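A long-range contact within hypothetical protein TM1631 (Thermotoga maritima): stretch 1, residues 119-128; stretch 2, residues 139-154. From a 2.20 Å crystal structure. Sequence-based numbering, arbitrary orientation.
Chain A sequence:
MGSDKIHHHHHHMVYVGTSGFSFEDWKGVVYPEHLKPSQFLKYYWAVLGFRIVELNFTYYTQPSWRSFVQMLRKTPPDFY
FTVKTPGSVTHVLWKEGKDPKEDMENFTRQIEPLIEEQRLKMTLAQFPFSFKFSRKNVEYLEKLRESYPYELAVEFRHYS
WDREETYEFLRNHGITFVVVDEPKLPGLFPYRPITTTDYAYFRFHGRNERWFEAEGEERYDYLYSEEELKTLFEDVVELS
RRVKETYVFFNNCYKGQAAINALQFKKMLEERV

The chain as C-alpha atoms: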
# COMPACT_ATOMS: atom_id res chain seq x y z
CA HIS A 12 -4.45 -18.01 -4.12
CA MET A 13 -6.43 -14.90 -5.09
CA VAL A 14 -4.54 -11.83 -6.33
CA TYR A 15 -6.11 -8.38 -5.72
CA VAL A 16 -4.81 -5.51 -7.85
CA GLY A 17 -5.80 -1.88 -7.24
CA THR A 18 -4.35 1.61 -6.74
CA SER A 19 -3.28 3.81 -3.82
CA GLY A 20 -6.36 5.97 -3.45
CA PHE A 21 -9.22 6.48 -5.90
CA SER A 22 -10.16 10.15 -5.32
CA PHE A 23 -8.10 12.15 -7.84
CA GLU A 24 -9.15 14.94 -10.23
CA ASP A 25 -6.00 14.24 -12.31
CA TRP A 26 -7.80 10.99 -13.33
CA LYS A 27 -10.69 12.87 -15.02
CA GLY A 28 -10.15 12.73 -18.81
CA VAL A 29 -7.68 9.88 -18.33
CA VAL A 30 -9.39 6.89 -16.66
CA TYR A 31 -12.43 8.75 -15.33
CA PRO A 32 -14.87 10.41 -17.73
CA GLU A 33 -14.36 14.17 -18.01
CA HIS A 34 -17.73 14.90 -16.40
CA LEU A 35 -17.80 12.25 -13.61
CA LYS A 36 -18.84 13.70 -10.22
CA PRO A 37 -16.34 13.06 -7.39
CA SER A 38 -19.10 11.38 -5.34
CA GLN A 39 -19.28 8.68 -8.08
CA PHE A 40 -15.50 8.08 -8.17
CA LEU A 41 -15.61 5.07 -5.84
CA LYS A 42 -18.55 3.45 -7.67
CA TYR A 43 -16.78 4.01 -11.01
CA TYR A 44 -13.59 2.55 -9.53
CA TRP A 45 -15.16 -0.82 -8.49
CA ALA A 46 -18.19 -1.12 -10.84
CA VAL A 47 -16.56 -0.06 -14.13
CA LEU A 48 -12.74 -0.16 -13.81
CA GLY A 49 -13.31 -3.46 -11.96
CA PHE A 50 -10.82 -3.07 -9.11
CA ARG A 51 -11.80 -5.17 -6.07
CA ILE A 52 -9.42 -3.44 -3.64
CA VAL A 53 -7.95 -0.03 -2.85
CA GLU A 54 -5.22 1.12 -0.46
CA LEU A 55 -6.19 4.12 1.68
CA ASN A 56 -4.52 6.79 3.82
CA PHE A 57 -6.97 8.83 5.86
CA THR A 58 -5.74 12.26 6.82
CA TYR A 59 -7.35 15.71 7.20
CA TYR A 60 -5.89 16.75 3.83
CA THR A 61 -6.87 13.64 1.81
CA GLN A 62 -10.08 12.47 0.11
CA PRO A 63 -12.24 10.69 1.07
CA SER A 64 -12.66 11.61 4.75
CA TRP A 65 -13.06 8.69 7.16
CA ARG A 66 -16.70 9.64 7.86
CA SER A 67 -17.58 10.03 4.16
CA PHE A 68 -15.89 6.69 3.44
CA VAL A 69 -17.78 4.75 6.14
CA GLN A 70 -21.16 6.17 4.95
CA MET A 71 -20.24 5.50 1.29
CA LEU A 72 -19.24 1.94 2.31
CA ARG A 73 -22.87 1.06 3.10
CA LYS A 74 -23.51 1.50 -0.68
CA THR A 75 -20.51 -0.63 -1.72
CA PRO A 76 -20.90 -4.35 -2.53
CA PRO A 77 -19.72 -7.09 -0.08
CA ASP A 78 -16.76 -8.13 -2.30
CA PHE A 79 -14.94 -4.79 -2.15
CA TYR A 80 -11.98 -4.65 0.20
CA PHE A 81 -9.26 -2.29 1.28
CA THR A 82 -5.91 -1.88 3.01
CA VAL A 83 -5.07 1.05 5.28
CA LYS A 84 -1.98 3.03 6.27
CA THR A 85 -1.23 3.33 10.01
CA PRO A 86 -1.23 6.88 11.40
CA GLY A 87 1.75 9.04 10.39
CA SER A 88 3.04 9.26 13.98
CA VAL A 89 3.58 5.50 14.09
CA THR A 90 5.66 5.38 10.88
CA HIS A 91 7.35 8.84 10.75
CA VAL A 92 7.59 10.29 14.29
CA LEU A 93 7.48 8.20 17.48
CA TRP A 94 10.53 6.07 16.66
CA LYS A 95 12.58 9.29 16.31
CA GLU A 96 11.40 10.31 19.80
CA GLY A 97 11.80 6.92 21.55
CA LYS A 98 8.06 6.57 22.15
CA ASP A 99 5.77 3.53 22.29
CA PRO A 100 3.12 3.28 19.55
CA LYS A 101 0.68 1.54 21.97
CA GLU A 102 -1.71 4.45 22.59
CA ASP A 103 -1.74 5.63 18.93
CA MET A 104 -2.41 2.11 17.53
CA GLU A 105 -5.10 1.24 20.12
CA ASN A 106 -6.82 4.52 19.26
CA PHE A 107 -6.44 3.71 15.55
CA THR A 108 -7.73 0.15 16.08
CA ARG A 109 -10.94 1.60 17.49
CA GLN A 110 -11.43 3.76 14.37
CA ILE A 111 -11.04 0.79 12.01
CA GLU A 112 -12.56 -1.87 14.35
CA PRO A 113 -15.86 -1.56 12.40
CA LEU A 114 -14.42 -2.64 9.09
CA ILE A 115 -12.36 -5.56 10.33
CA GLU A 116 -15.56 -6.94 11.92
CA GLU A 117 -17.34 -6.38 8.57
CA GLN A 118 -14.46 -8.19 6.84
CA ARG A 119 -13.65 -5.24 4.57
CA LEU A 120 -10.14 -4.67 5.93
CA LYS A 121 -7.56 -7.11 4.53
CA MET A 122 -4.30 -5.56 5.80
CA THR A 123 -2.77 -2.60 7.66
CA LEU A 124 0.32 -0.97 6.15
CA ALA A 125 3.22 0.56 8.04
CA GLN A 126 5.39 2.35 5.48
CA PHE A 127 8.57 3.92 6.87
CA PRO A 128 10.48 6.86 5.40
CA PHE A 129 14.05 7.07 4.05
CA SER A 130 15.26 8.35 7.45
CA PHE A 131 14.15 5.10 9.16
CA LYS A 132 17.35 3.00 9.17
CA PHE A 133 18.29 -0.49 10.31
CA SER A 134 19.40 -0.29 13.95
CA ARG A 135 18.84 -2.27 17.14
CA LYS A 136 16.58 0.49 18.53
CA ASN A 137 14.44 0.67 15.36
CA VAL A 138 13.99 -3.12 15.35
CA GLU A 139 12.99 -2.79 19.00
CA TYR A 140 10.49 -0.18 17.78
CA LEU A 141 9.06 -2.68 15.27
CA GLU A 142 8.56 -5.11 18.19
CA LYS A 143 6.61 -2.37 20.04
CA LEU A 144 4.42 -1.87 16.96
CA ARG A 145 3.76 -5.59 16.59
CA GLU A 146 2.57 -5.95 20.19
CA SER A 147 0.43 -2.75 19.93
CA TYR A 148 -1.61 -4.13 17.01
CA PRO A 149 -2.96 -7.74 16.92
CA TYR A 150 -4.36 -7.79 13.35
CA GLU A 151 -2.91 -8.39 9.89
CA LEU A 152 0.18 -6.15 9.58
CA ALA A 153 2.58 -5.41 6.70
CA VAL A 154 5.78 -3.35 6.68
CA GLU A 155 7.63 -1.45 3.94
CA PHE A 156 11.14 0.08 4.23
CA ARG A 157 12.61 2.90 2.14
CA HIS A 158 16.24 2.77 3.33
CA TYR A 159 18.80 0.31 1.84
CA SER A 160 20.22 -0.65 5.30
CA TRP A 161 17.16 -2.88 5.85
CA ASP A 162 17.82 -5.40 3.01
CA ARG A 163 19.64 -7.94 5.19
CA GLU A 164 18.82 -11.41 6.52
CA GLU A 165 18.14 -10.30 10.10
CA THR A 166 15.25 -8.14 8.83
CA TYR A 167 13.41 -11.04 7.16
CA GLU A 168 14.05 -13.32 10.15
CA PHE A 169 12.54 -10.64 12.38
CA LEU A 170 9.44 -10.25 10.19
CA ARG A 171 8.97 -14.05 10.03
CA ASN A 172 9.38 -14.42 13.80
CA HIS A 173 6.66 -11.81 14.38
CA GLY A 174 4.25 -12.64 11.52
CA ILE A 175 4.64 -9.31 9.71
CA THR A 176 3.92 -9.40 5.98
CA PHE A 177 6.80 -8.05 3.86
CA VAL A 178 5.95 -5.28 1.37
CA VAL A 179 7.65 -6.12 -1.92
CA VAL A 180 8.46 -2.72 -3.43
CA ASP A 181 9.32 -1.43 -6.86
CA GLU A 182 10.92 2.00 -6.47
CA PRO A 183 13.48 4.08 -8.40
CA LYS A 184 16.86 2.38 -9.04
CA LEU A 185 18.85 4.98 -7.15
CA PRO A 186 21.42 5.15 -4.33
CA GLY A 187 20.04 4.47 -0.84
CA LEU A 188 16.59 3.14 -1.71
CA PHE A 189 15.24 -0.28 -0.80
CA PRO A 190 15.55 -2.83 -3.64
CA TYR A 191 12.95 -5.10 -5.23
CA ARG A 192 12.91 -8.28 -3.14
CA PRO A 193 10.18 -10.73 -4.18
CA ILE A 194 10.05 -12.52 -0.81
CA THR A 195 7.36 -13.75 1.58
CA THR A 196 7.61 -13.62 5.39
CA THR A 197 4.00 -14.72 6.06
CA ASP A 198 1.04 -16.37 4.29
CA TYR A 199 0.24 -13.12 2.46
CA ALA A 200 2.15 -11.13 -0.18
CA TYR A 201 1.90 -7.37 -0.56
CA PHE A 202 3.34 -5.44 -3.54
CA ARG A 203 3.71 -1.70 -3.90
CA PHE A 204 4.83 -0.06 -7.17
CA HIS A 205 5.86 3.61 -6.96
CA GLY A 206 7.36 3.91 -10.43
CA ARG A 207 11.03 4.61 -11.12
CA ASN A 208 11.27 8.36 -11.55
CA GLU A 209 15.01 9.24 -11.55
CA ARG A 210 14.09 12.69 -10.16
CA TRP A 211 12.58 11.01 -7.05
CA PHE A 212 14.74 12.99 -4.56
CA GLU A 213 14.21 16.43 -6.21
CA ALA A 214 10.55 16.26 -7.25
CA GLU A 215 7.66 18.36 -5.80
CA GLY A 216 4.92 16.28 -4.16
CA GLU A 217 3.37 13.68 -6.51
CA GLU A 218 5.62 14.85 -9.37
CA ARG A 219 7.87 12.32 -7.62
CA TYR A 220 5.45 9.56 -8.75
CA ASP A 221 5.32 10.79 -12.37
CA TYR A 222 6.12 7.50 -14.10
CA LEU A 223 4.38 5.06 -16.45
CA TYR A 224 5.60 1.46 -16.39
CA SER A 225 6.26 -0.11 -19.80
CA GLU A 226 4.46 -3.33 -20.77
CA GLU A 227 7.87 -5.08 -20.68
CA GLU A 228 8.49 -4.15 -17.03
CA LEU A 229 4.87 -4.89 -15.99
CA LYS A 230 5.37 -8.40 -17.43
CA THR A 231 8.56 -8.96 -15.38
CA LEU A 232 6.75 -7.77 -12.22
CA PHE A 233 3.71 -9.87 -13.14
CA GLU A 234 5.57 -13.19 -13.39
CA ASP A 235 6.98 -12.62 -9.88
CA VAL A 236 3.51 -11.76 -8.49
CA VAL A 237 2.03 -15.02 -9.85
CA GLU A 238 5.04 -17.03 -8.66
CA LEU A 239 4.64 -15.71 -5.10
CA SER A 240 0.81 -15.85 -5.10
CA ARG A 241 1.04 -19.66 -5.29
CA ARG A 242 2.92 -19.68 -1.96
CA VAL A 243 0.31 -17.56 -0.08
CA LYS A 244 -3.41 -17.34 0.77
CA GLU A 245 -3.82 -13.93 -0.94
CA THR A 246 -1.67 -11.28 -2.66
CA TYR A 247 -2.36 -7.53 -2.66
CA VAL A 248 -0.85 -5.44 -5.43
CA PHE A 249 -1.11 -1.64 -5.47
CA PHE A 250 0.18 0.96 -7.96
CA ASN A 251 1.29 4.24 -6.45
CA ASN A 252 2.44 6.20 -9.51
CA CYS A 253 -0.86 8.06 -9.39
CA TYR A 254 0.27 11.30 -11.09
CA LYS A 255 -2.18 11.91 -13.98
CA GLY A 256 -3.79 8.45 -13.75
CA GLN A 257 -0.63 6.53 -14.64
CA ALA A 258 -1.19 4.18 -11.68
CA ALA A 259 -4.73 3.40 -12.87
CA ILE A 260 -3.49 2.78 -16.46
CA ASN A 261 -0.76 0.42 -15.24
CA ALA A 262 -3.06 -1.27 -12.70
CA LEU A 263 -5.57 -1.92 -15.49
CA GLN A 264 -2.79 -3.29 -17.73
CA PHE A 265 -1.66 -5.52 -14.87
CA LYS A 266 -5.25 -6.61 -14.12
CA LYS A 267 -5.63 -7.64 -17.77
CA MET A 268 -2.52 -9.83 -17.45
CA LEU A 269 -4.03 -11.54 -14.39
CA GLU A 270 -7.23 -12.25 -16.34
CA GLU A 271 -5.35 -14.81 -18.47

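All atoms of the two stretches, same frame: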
# COMPACT_ATOMS: atom_id res chain seq x y z
N ARG A 119 -13.98 -6.11 5.69
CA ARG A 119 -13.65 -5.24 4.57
C ARG A 119 -12.16 -4.93 4.57
O ARG A 119 -11.57 -4.67 3.52
CB ARG A 119 -14.47 -3.95 4.63
CG ARG A 119 -15.89 -4.16 5.14
CD ARG A 119 -16.92 -3.30 4.43
NE ARG A 119 -17.12 -3.70 3.03
CZ ARG A 119 -18.20 -3.42 2.30
NH1 ARG A 119 -19.22 -2.74 2.80
NH2 ARG A 119 -18.25 -3.83 1.05
N LEU A 120 -11.55 -4.96 5.76
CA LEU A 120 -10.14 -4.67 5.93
C LEU A 120 -9.30 -5.93 5.81
O LEU A 120 -9.44 -6.86 6.61
CB LEU A 120 -9.88 -4.02 7.29
CG LEU A 120 -8.42 -3.66 7.58
CD1 LEU A 120 -7.80 -2.87 6.45
CD2 LEU A 120 -8.30 -2.87 8.88
N LYS A 121 -8.41 -5.95 4.81
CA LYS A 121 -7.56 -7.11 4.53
C LYS A 121 -6.17 -7.01 5.17
O LYS A 121 -5.57 -8.03 5.49
CB LYS A 121 -7.40 -7.28 3.01
CG LYS A 121 -8.66 -7.73 2.27
CD LYS A 121 -8.97 -9.19 2.50
CE LYS A 121 -9.70 -9.81 1.31
NZ LYS A 121 -10.13 -11.20 1.60
N MET A 122 -5.67 -5.78 5.34
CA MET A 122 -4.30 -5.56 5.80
C MET A 122 -4.07 -4.11 6.23
O MET A 122 -4.65 -3.19 5.65
CB MET A 122 -3.32 -5.93 4.67
CG MET A 122 -1.83 -5.91 5.03
SD MET A 122 -1.23 -7.37 5.89
CE MET A 122 -1.66 -8.73 4.82
N THR A 123 -3.23 -3.93 7.24
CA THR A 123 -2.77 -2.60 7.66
C THR A 123 -1.32 -2.41 7.25
O THR A 123 -0.50 -3.31 7.42
CB THR A 123 -2.96 -2.38 9.18
OG1 THR A 123 -4.36 -2.40 9.47
CG2 THR A 123 -2.40 -1.03 9.62
N LEU A 124 -1.01 -1.25 6.70
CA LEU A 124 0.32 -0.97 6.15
C LEU A 124 1.08 0.03 7.00
O LEU A 124 0.58 1.14 7.26
CB LEU A 124 0.20 -0.43 4.72
CG LEU A 124 1.50 -0.02 4.03
CD1 LEU A 124 2.38 -1.23 3.71
CD2 LEU A 124 1.21 0.77 2.77
N ALA A 125 2.28 -0.36 7.40
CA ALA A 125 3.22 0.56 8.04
C ALA A 125 4.37 0.81 7.10
O ALA A 125 5.26 -0.05 6.95
CB ALA A 125 3.71 -0.03 9.37
N GLN A 126 4.35 1.97 6.44
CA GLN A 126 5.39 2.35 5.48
C GLN A 126 6.30 3.41 6.09
O GLN A 126 5.85 4.50 6.45
CB GLN A 126 4.77 2.83 4.16
CG GLN A 126 5.73 3.52 3.18
CD GLN A 126 5.74 5.04 3.33
OE1 GLN A 126 4.70 5.69 3.24
NE2 GLN A 126 6.93 5.62 3.56
N PHE A 127 7.59 3.09 6.18
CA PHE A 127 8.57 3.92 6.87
C PHE A 127 9.39 4.75 5.90
O PHE A 127 9.69 4.30 4.80
CB PHE A 127 9.47 3.02 7.70
CG PHE A 127 8.78 2.41 8.87
CD1 PHE A 127 8.07 1.23 8.73
CD2 PHE A 127 8.79 3.05 10.11
CE1 PHE A 127 7.40 0.68 9.81
CE2 PHE A 127 8.14 2.50 11.19
CZ PHE A 127 7.44 1.32 11.05
N PRO A 128 9.76 5.97 6.31
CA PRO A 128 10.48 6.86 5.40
C PRO A 128 11.96 6.49 5.23
O PRO A 128 12.46 5.53 5.85
CB PRO A 128 10.32 8.24 6.07
CG PRO A 128 10.18 7.94 7.51
CD PRO A 128 9.54 6.59 7.63
N GLU A 139 13.73 -2.81 17.75
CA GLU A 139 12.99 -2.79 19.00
C GLU A 139 11.67 -2.06 18.79
O GLU A 139 10.62 -2.51 19.27
CB GLU A 139 13.80 -2.14 20.13
CG GLU A 139 13.16 -2.28 21.50
CD GLU A 139 14.03 -1.78 22.65
OE1 GLU A 139 15.08 -1.14 22.38
OE2 GLU A 139 13.66 -2.03 23.82
N TYR A 140 11.71 -0.95 18.06
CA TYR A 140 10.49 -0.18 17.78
C TYR A 140 9.47 -1.02 17.00
O TYR A 140 8.27 -0.94 17.27
CB TYR A 140 10.81 1.12 17.02
CG TYR A 140 9.58 1.92 16.74
CD1 TYR A 140 9.08 2.81 17.68
CD2 TYR A 140 8.87 1.77 15.55
CE1 TYR A 140 7.92 3.54 17.45
CE2 TYR A 140 7.71 2.50 15.30
CZ TYR A 140 7.24 3.39 16.25
OH TYR A 140 6.10 4.12 16.03
N LEU A 141 9.94 -1.80 16.04
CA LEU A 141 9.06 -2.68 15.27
C LEU A 141 8.41 -3.74 16.17
O LEU A 141 7.25 -4.13 15.95
CB LEU A 141 9.81 -3.34 14.10
CG LEU A 141 10.23 -2.46 12.90
CD1 LEU A 141 11.01 -3.28 11.87
CD2 LEU A 141 9.05 -1.77 12.22
N GLU A 142 9.14 -4.21 17.18
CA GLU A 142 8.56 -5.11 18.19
C GLU A 142 7.46 -4.41 19.01
O GLU A 142 6.46 -5.04 19.36
CB GLU A 142 9.66 -5.67 19.10
CG GLU A 142 9.17 -6.35 20.38
CD GLU A 142 8.30 -7.56 20.13
OE1 GLU A 142 8.06 -7.90 18.96
OE2 GLU A 142 7.85 -8.17 21.11
N LYS A 143 7.63 -3.13 19.30
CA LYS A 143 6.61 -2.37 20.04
C LYS A 143 5.34 -2.21 19.21
O LYS A 143 4.23 -2.33 19.73
CB LYS A 143 7.16 -1.02 20.52
CG LYS A 143 8.27 -1.17 21.57
CD LYS A 143 8.89 0.17 21.94
CE LYS A 143 9.88 0.03 23.09
NZ LYS A 143 10.33 1.37 23.59
N LEU A 144 5.53 -1.96 17.92
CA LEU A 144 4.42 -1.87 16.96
C LEU A 144 3.65 -3.18 16.82
O LEU A 144 2.42 -3.20 16.79
CB LEU A 144 4.95 -1.46 15.58
CG LEU A 144 3.93 -1.44 14.45
CD1 LEU A 144 2.77 -0.48 14.76
CD2 LEU A 144 4.62 -1.03 13.17
N ARG A 145 4.38 -4.28 16.70
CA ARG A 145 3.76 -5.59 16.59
C ARG A 145 2.85 -5.86 17.79
O ARG A 145 1.67 -6.18 17.63
CB ARG A 145 4.85 -6.67 16.47
CG ARG A 145 4.35 -8.11 16.64
CD ARG A 145 3.65 -8.60 15.39
NE ARG A 145 2.28 -8.14 15.26
CZ ARG A 145 1.51 -8.37 14.20
NH1 ARG A 145 1.97 -9.07 13.17
NH2 ARG A 145 0.27 -7.91 14.17
N GLU A 146 3.38 -5.72 18.99
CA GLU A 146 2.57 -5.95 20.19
C GLU A 146 1.46 -4.91 20.47
O GLU A 146 0.53 -5.20 21.23
CB GLU A 146 3.47 -6.17 21.42
CG GLU A 146 4.36 -5.01 21.82
CD GLU A 146 5.49 -5.44 22.77
OE1 GLU A 146 5.99 -6.58 22.64
OE2 GLU A 146 5.88 -4.65 23.65
N SER A 147 1.51 -3.74 19.83
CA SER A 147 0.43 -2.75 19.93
C SER A 147 -0.78 -3.05 19.05
O SER A 147 -1.86 -2.51 19.27
CB SER A 147 0.95 -1.35 19.58
OG SER A 147 1.07 -1.17 18.18
N TYR A 148 -0.59 -3.91 18.04
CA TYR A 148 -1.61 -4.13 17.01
C TYR A 148 -1.72 -5.62 16.66
O TYR A 148 -0.85 -6.14 15.99
CB TYR A 148 -1.25 -3.35 15.75
CG TYR A 148 -2.36 -3.32 14.72
CD1 TYR A 148 -3.51 -2.58 14.94
CD2 TYR A 148 -2.26 -4.04 13.54
CE1 TYR A 148 -4.53 -2.55 14.01
CE2 TYR A 148 -3.28 -4.02 12.60
CZ TYR A 148 -4.41 -3.27 12.84
OH TYR A 148 -5.40 -3.26 11.91
N PRO A 149 -2.81 -6.29 17.09
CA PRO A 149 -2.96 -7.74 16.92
C PRO A 149 -3.61 -8.24 15.61
O PRO A 149 -4.00 -9.40 15.54
CB PRO A 149 -3.88 -8.11 18.08
CG PRO A 149 -4.80 -6.95 18.17
CD PRO A 149 -3.98 -5.72 17.80
N TYR A 150 -3.72 -7.39 14.59
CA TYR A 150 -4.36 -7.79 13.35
C TYR A 150 -3.36 -7.80 12.21
O TYR A 150 -2.20 -7.44 12.40
CB TYR A 150 -5.54 -6.87 13.03
CG TYR A 150 -6.54 -6.83 14.16
CD1 TYR A 150 -7.18 -7.98 14.57
CD2 TYR A 150 -6.82 -5.65 14.82
CE1 TYR A 150 -8.09 -7.97 15.60
CE2 TYR A 150 -7.73 -5.62 15.87
CZ TYR A 150 -8.36 -6.79 16.25
OH TYR A 150 -9.26 -6.78 17.28
N GLU A 151 -3.80 -8.22 11.03
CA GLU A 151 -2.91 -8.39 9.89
C GLU A 151 -2.09 -7.12 9.63
O GLU A 151 -2.66 -6.07 9.33
CB GLU A 151 -3.69 -8.80 8.64
CG GLU A 151 -4.12 -10.27 8.62
CD GLU A 151 -2.98 -11.24 8.35
OE1 GLU A 151 -1.84 -10.79 8.12
OE2 GLU A 151 -3.22 -12.47 8.37
N LEU A 152 -0.77 -7.25 9.74
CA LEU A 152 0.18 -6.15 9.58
C LEU A 152 1.21 -6.44 8.48
O LEU A 152 1.68 -7.57 8.32
CB LEU A 152 0.92 -5.90 10.90
CG LEU A 152 1.77 -4.63 10.99
CD1 LEU A 152 0.91 -3.38 10.91
CD2 LEU A 152 2.59 -4.62 12.26
N ALA A 153 1.54 -5.38 7.72
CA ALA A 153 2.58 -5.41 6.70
C ALA A 153 3.48 -4.20 6.83
O ALA A 153 3.02 -3.10 7.18
CB ALA A 153 1.98 -5.46 5.29
N VAL A 154 4.77 -4.41 6.56
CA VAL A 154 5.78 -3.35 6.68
C VAL A 154 6.60 -3.16 5.40
O VAL A 154 7.04 -4.13 4.77
CB VAL A 154 6.73 -3.60 7.91
CG1 VAL A 154 7.95 -2.66 7.86
CG2 VAL A 154 5.98 -3.40 9.24

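Phe-127, Thr-123 and Met-122 are the residues most covered in this contact, in which strand 120-126 runs parallel to strand 152-154, and Phe-127, just after it, packs on the helix that precedes the latter. Thr-123 carries two of the three backbone hydrogen bonds between the strands. Thr-123 N donates to Glu-151 O (3.0 Å) and Thr-123 O accepts from Ala-153 N (2.9 Å), so one residue bonds to the two neighbours of its bridge partner Leu-152, as parallel strands require. The ladder continues with a nearly straight bond from Ala-125 N to Ala-153 O (2.8 Å, 174°). The Thr-123 side chain (chi1 m) adds a hydrogen bond of its own, OG1 to Tyr-148 OH at 2.8 Å, which ties the strand to the loop after the helix; either hydroxyl could be the donor. On the other face of the sheet, the CA-to-CB bond of Met-122 points sideways, but the end of its side chain comes nearer the second strand, with SD 3.8 Å from Ala-153 CB. Phe-127 lies past the paired segment and packs against both helix and strand: CZ is 3.7 Å from Leu-141 CD2, CE1 is 3.9 Å from Val-154 CG1, and the ring edge meets Tyr-140, CE2 to CE2 at 4.1 Å. Leu-144 CD2 also lies at that edge and reaches Ala-125 CB (4.0 Å), joining the ring's surroundings to the Thr-123 face of the sheet.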